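Local coordinates for protein putative oxidoreductase molybdopterin-binding subunit (Sulfolobus tokodaii, PDB 4ZOH) that is a putative molybdopterin-binding oxidoreductase subunit of the xanthine dehydrogenase and aldehyde oxidase family, carrying a pterin cytosine dinucleotide and probably the substrate-oxidising site, at residues D403-F417 against P564-K576. Residues are numbered along the deposited sequence; the frame is centred on the assembly and turned at random.
Sequences DGCVGVSSYIEITAF and PTTPYGVHLALVK
Asp-403 and Lys-576 close one end of an antiparallel strand pair, 405-412 against 568-576, at the edge of a four-stranded mixed sheet in the cofactor-binding region; Asp-403 OD1 forms a salt bridge with Lys-576 NZ (3.2 Å), the hydrogen bond within it weak. At Gly-404 a beta carbon would run into Val-575 O, and the backbone angles by themselves call for glycine. Cys-405, disulfide-bonded to Cys-689, pairs with Val-575 through two backbone bonds, and Gly-407 and Ser-409 repeat this with Ala-573 and His-571. Between them, Val-406 CG2 meets Leu-574 CD1 at 3.7 Å, while Val-408 lies alongside Leu-572. Gly-569 O is gripped twice, by Tyr-411 N (3.0 Å) and by Ser-410 OG, which comes from above the carbonyl plane. With CG between its backbone N and carbonyl carbon (chi1 77°), the Tyr-411 ring folds across the partner strand, one face over Gly-569 N, its edge turned to the face of the His-571 ring in an offset edge-to-face pair (planes at 87°); His-571 ND1 and NE2 are hydrogen-bonded to Tyr-588 and Asp-592, respectively. A serine at Tyr-411 would probably strip the ring from over Gly-569 N and leave the imidazole without its aromatic neighbour. Beyond the strands, Glu-413 CG packs on Pro-567 CG at 3.5 Å. Near the pterin cofactor, Thr-415 OG1 donates to Thr-565 O (3.0 Å), and Thr-415 CG2 meets Pro-567 CD tip to tip at 3.6 Å.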
loop_
_atom_site.group_PDB
_atom_site.type_symbol
_atom_site.label_atom_id
_atom_site.label_comp_id
_atom_site.label_asym_id
_atom_site.label_seq_id
_atom_site.Cartn_x
_atom_site.Cartn_y
_atom_site.Cartn_z
ATOM N N ASP A 403 -52.031 -11.999 19.675
ATOM C CA ASP A 403 -52.452 -12.973 18.654
ATOM C C ASP A 403 -51.184 -13.638 18.012
ATOM O O ASP A 403 -50.289 -12.940 17.495
ATOM C CB ASP A 403 -53.314 -12.242 17.617
ATOM C CG ASP A 403 -53.470 -13.000 16.322
ATOM O OD1 ASP A 403 -53.790 -14.206 16.354
ATOM O OD2 ASP A 403 -53.320 -12.370 15.242
ATOM N N GLY A 404 -51.127 -14.965 18.062
ATOM C CA GLY A 404 -49.971 -15.752 17.595
ATOM C C GLY A 404 -49.551 -16.782 18.644
ATOM O O GLY A 404 -50.223 -16.961 19.680
ATOM N N CYS A 405 -48.422 -17.440 18.409
ATOM C CA CYS A 405 -47.955 -18.500 19.315
ATOM C C CYS A 405 -46.690 -18.113 19.988
ATOM O O CYS A 405 -45.824 -17.480 19.389
ATOM C CB CYS A 405 -47.706 -19.727 18.486
ATOM S SG CYS A 405 -49.273 -20.291 17.855
ATOM N N VAL A 406 -46.589 -18.455 21.257
ATOM C CA VAL A 406 -45.432 -18.055 22.025
ATOM C C VAL A 406 -44.426 -19.207 22.165
ATOM O O VAL A 406 -44.843 -20.353 22.304
ATOM C CB VAL A 406 -45.836 -17.529 23.383
ATOM C CG1 VAL A 406 -44.603 -16.993 24.133
ATOM C CG2 VAL A 406 -46.913 -16.426 23.212
ATOM N N GLY A 407 -43.121 -18.885 22.119
ATOM C CA GLY A 407 -42.094 -19.849 22.457
ATOM C C GLY A 407 -41.159 -19.159 23.341
ATOM O O GLY A 407 -40.942 -17.929 23.216
ATOM N N VAL A 408 -40.646 -19.909 24.303
ATOM C CA VAL A 408 -39.604 -19.363 25.163
ATOM C C VAL A 408 -38.415 -20.314 25.197
ATOM O O VAL A 408 -38.586 -21.511 24.876
ATOM C CB VAL A 408 -40.132 -19.007 26.572
ATOM C CG1 VAL A 408 -41.618 -18.655 26.487
ATOM C CG2 VAL A 408 -39.947 -20.084 27.600
ATOM N N SER A 409 -37.243 -19.795 25.601
ATOM C CA SER A 409 -36.157 -20.671 25.995
ATOM C C SER A 409 -35.259 -19.893 26.923
ATOM O O SER A 409 -35.219 -18.648 26.944
ATOM C CB SER A 409 -35.398 -21.300 24.757
ATOM O OG SER A 409 -34.586 -20.310 24.157
ATOM N N SER A 410 -34.560 -20.636 27.739
ATOM C CA SER A 410 -33.661 -20.041 28.646
ATOM C C SER A 410 -32.255 -20.610 28.326
ATOM O O SER A 410 -32.149 -21.759 27.876
ATOM C CB SER A 410 -34.095 -20.448 30.000
ATOM O OG SER A 410 -33.394 -19.624 30.853
ATOM N N TYR A 411 -31.209 -19.805 28.473
ATOM C CA TYR A 411 -29.916 -20.271 28.069
ATOM C C TYR A 411 -28.962 -19.927 29.173
ATOM O O TYR A 411 -29.199 -19.012 29.984
ATOM C CB TYR A 411 -29.485 -19.641 26.690
ATOM C CG TYR A 411 -29.031 -18.221 26.822
ATOM C CD1 TYR A 411 -27.708 -17.928 27.124
ATOM C CD2 TYR A 411 -29.981 -17.125 26.747
ATOM C CE1 TYR A 411 -27.290 -16.601 27.321
ATOM C CE2 TYR A 411 -29.565 -15.798 26.900
ATOM C CZ TYR A 411 -28.235 -15.541 27.172
ATOM O OH TYR A 411 -27.799 -14.256 27.379
ATOM N N ILE A 412 -27.869 -20.672 29.205
ATOM C CA ILE A 412 -26.672 -20.248 29.948
ATOM C C ILE A 412 -25.491 -20.529 28.984
ATOM O O ILE A 412 -25.701 -21.246 28.017
ATOM C CB ILE A 412 -26.573 -20.955 31.310
ATOM C CG1 ILE A 412 -25.471 -20.308 32.135
ATOM C CG2 ILE A 412 -26.537 -22.485 31.171
ATOM C CD1 ILE A 412 -25.696 -20.215 33.627
ATOM N N GLU A 413 -24.306 -19.941 29.206
ATOM C CA GLU A 413 -23.371 -19.779 28.139
ATOM C C GLU A 413 -22.010 -19.621 28.754
ATOM O O GLU A 413 -21.928 -19.278 29.941
ATOM C CB GLU A 413 -23.844 -18.590 27.218
ATOM C CG GLU A 413 -22.842 -17.665 26.515
ATOM C CD GLU A 413 -22.083 -18.327 25.365
ATOM O OE1 GLU A 413 -21.979 -19.617 25.360
ATOM O OE2 GLU A 413 -21.572 -17.561 24.478
ATOM N N ILE A 414 -20.942 -19.908 27.975
ATOM C CA ILE A 414 -19.552 -19.826 28.492
ATOM C C ILE A 414 -18.784 -18.830 27.646
ATOM O O ILE A 414 -18.866 -18.881 26.455
ATOM C CB ILE A 414 -18.858 -21.225 28.580
ATOM C CG1 ILE A 414 -19.226 -22.102 27.364
ATOM C CG2 ILE A 414 -19.298 -21.930 29.878
ATOM C CD1 ILE A 414 -18.429 -23.420 27.196
ATOM N N THR A 415 -18.029 -17.934 28.267
ATOM C CA THR A 415 -17.419 -16.850 27.488
ATOM C C THR A 415 -16.132 -16.467 28.157
ATOM O O THR A 415 -15.899 -16.889 29.296
ATOM C CB THR A 415 -18.319 -15.558 27.493
ATOM O OG1 THR A 415 -18.205 -14.919 28.772
ATOM C CG2 THR A 415 -19.788 -15.851 27.099
ATOM N N ALA A 416 -15.329 -15.627 27.465
ATOM C CA ALA A 416 -14.143 -14.965 28.041
ATOM C C ALA A 416 -13.024 -15.984 28.379
ATOM O O ALA A 416 -12.424 -16.009 29.481
ATOM C CB ALA A 416 -14.517 -14.107 29.245
ATOM N N PHE A 417 -12.765 -16.829 27.413
ATOM C CA PHE A 417 -11.699 -17.820 27.474
ATOM C C PHE A 417 -10.326 -17.162 27.492
ATOM O O PHE A 417 -10.120 -15.984 27.015
ATOM C CB PHE A 417 -11.833 -18.742 26.275
ATOM C CG PHE A 417 -13.203 -19.342 26.116
ATOM C CD1 PHE A 417 -13.484 -20.634 26.616
ATOM C CD2 PHE A 417 -14.251 -18.617 25.482
ATOM C CE1 PHE A 417 -14.764 -21.205 26.453
ATOM C CE2 PHE A 417 -15.538 -19.184 25.347
ATOM C CZ PHE A 417 -15.785 -20.483 25.838
ATOM N N PRO A 564 -14.163 -19.862 32.359
ATOM C CA PRO A 564 -15.048 -19.002 31.561
ATOM C C PRO A 564 -16.223 -18.419 32.441
ATOM O O PRO A 564 -16.795 -19.147 33.242
ATOM C CB PRO A 564 -15.602 -19.962 30.488
ATOM C CG PRO A 564 -14.661 -21.144 30.452
ATOM C CD PRO A 564 -13.719 -21.075 31.630
ATOM N N THR A 565 -16.509 -17.126 32.325
ATOM C CA THR A 565 -17.643 -16.484 32.985
ATOM C C THR A 565 -18.922 -16.747 32.200
ATOM O O THR A 565 -18.903 -16.812 30.951
ATOM C CB THR A 565 -17.388 -14.995 33.175
ATOM O OG1 THR A 565 -18.323 -14.450 34.111
ATOM C CG2 THR A 565 -17.443 -14.208 31.817
ATOM N N THR A 566 -20.038 -16.928 32.921
ATOM C CA THR A 566 -21.262 -17.498 32.308
ATOM C C THR A 566 -22.472 -16.521 32.321
ATOM O O THR A 566 -23.046 -16.297 33.394
ATOM C CB THR A 566 -21.658 -18.821 33.021
ATOM O OG1 THR A 566 -21.893 -18.544 34.427
ATOM C CG2 THR A 566 -20.523 -19.924 32.858
ATOM N N PRO A 567 -22.836 -15.887 31.152
ATOM C CA PRO A 567 -24.102 -15.110 31.138
ATOM C C PRO A 567 -25.236 -16.084 30.951
ATOM O O PRO A 567 -24.993 -17.244 30.604
ATOM C CB PRO A 567 -23.975 -14.252 29.874
ATOM C CG PRO A 567 -23.174 -15.123 28.935
ATOM C CD PRO A 567 -22.113 -15.733 29.863
ATOM N N TYR A 568 -26.462 -15.601 31.113
ATOM C CA TYR A 568 -27.667 -16.419 31.000
ATOM C C TYR A 568 -28.820 -15.474 30.661
ATOM O O TYR A 568 -28.729 -14.256 30.875
ATOM C CB TYR A 568 -27.949 -17.157 32.358
ATOM C CG TYR A 568 -28.058 -16.194 33.545
ATOM C CD1 TYR A 568 -29.318 -15.752 34.009
ATOM C CD2 TYR A 568 -26.910 -15.677 34.167
ATOM C CE1 TYR A 568 -29.398 -14.872 35.093
ATOM C CE2 TYR A 568 -26.985 -14.781 35.223
ATOM C CZ TYR A 568 -28.241 -14.368 35.672
ATOM O OH TYR A 568 -28.320 -13.455 36.696
ATOM N N GLY A 569 -29.915 -16.010 30.141
ATOM C CA GLY A 569 -31.093 -15.195 30.005
ATOM C C GLY A 569 -32.276 -15.961 29.531
ATOM O O GLY A 569 -32.215 -17.178 29.416
ATOM N N VAL A 570 -33.377 -15.248 29.275
ATOM C CA VAL A 570 -34.598 -15.871 28.759
ATOM C C VAL A 570 -35.074 -15.026 27.551
ATOM O O VAL A 570 -35.037 -13.789 27.624
ATOM C CB VAL A 570 -35.675 -16.052 29.893
ATOM C CG1 VAL A 570 -35.907 -14.731 30.660
ATOM C CG2 VAL A 570 -37.010 -16.499 29.308
ATOM N N HIS A 571 -35.507 -15.688 26.469
ATOM C CA HIS A 571 -35.861 -15.029 25.253
ATOM C C HIS A 571 -37.215 -15.586 24.951
ATOM O O HIS A 571 -37.535 -16.678 25.396
ATOM C CB HIS A 571 -34.867 -15.327 24.075
ATOM C CG HIS A 571 -33.533 -14.626 24.220
ATOM N ND1 HIS A 571 -32.776 -14.219 23.127
ATOM C CD2 HIS A 571 -32.823 -14.264 25.324
ATOM C CE1 HIS A 571 -31.712 -13.561 23.571
ATOM N NE2 HIS A 571 -31.677 -13.623 24.893
ATOM N N LEU A 572 -38.005 -14.816 24.188
ATOM C CA LEU A 572 -39.386 -15.103 23.944
ATOM C C LEU A 572 -39.750 -14.607 22.569
ATOM O O LEU A 572 -39.274 -13.568 22.159
ATOM C CB LEU A 572 -40.216 -14.321 24.977
ATOM C CG LEU A 572 -39.960 -14.601 26.426
ATOM C CD1 LEU A 572 -39.229 -13.444 26.997
ATOM C CD2 LEU A 572 -41.307 -14.672 27.144
ATOM N N ALA A 573 -40.558 -15.360 21.853
ATOM C CA ALA A 573 -41.000 -14.930 20.549
ATOM C C ALA A 573 -42.483 -15.202 20.382
ATOM O O ALA A 573 -43.000 -16.120 21.002
ATOM C CB ALA A 573 -40.238 -15.646 19.471
ATOM N N LEU A 574 -43.130 -14.435 19.510
ATOM C CA LEU A 574 -44.534 -14.601 19.169
ATOM C C LEU A 574 -44.519 -14.728 17.702
ATOM O O LEU A 574 -43.989 -13.840 17.009
ATOM C CB LEU A 574 -45.388 -13.333 19.570
ATOM C CG LEU A 574 -46.928 -13.366 19.253
ATOM C CD1 LEU A 574 -47.646 -14.216 20.274
ATOM C CD2 LEU A 574 -47.562 -11.956 19.308
ATOM N N VAL A 575 -45.128 -15.770 17.188
ATOM C CA VAL A 575 -45.045 -15.981 15.728
ATOM C C VAL A 575 -46.410 -16.287 15.208
ATOM O O VAL A 575 -47.270 -16.648 15.999
ATOM C CB VAL A 575 -44.131 -17.211 15.363
ATOM C CG1 VAL A 575 -42.711 -17.088 15.942
ATOM C CG2 VAL A 575 -44.744 -18.562 15.771
ATOM N N LYS A 576 -46.546 -16.299 13.885
ATOM C CA LYS A 576 -47.734 -16.726 13.169
ATOM C C LYS A 576 -47.290 -17.549 11.977
ATOM O O LYS A 576 -46.217 -17.309 11.440
ATOM C CB LYS A 576 -48.506 -15.504 12.643
ATOM C CG LYS A 576 -49.353 -14.796 13.702
ATOM C CD LYS A 576 -50.510 -14.078 13.016
ATOM C CE LYS A 576 -51.621 -15.055 12.603
ATOM N NZ LYS A 576 -52.534 -15.452 13.739
HETATM O O HOH W 1 -13.654 -15.707 32.252
#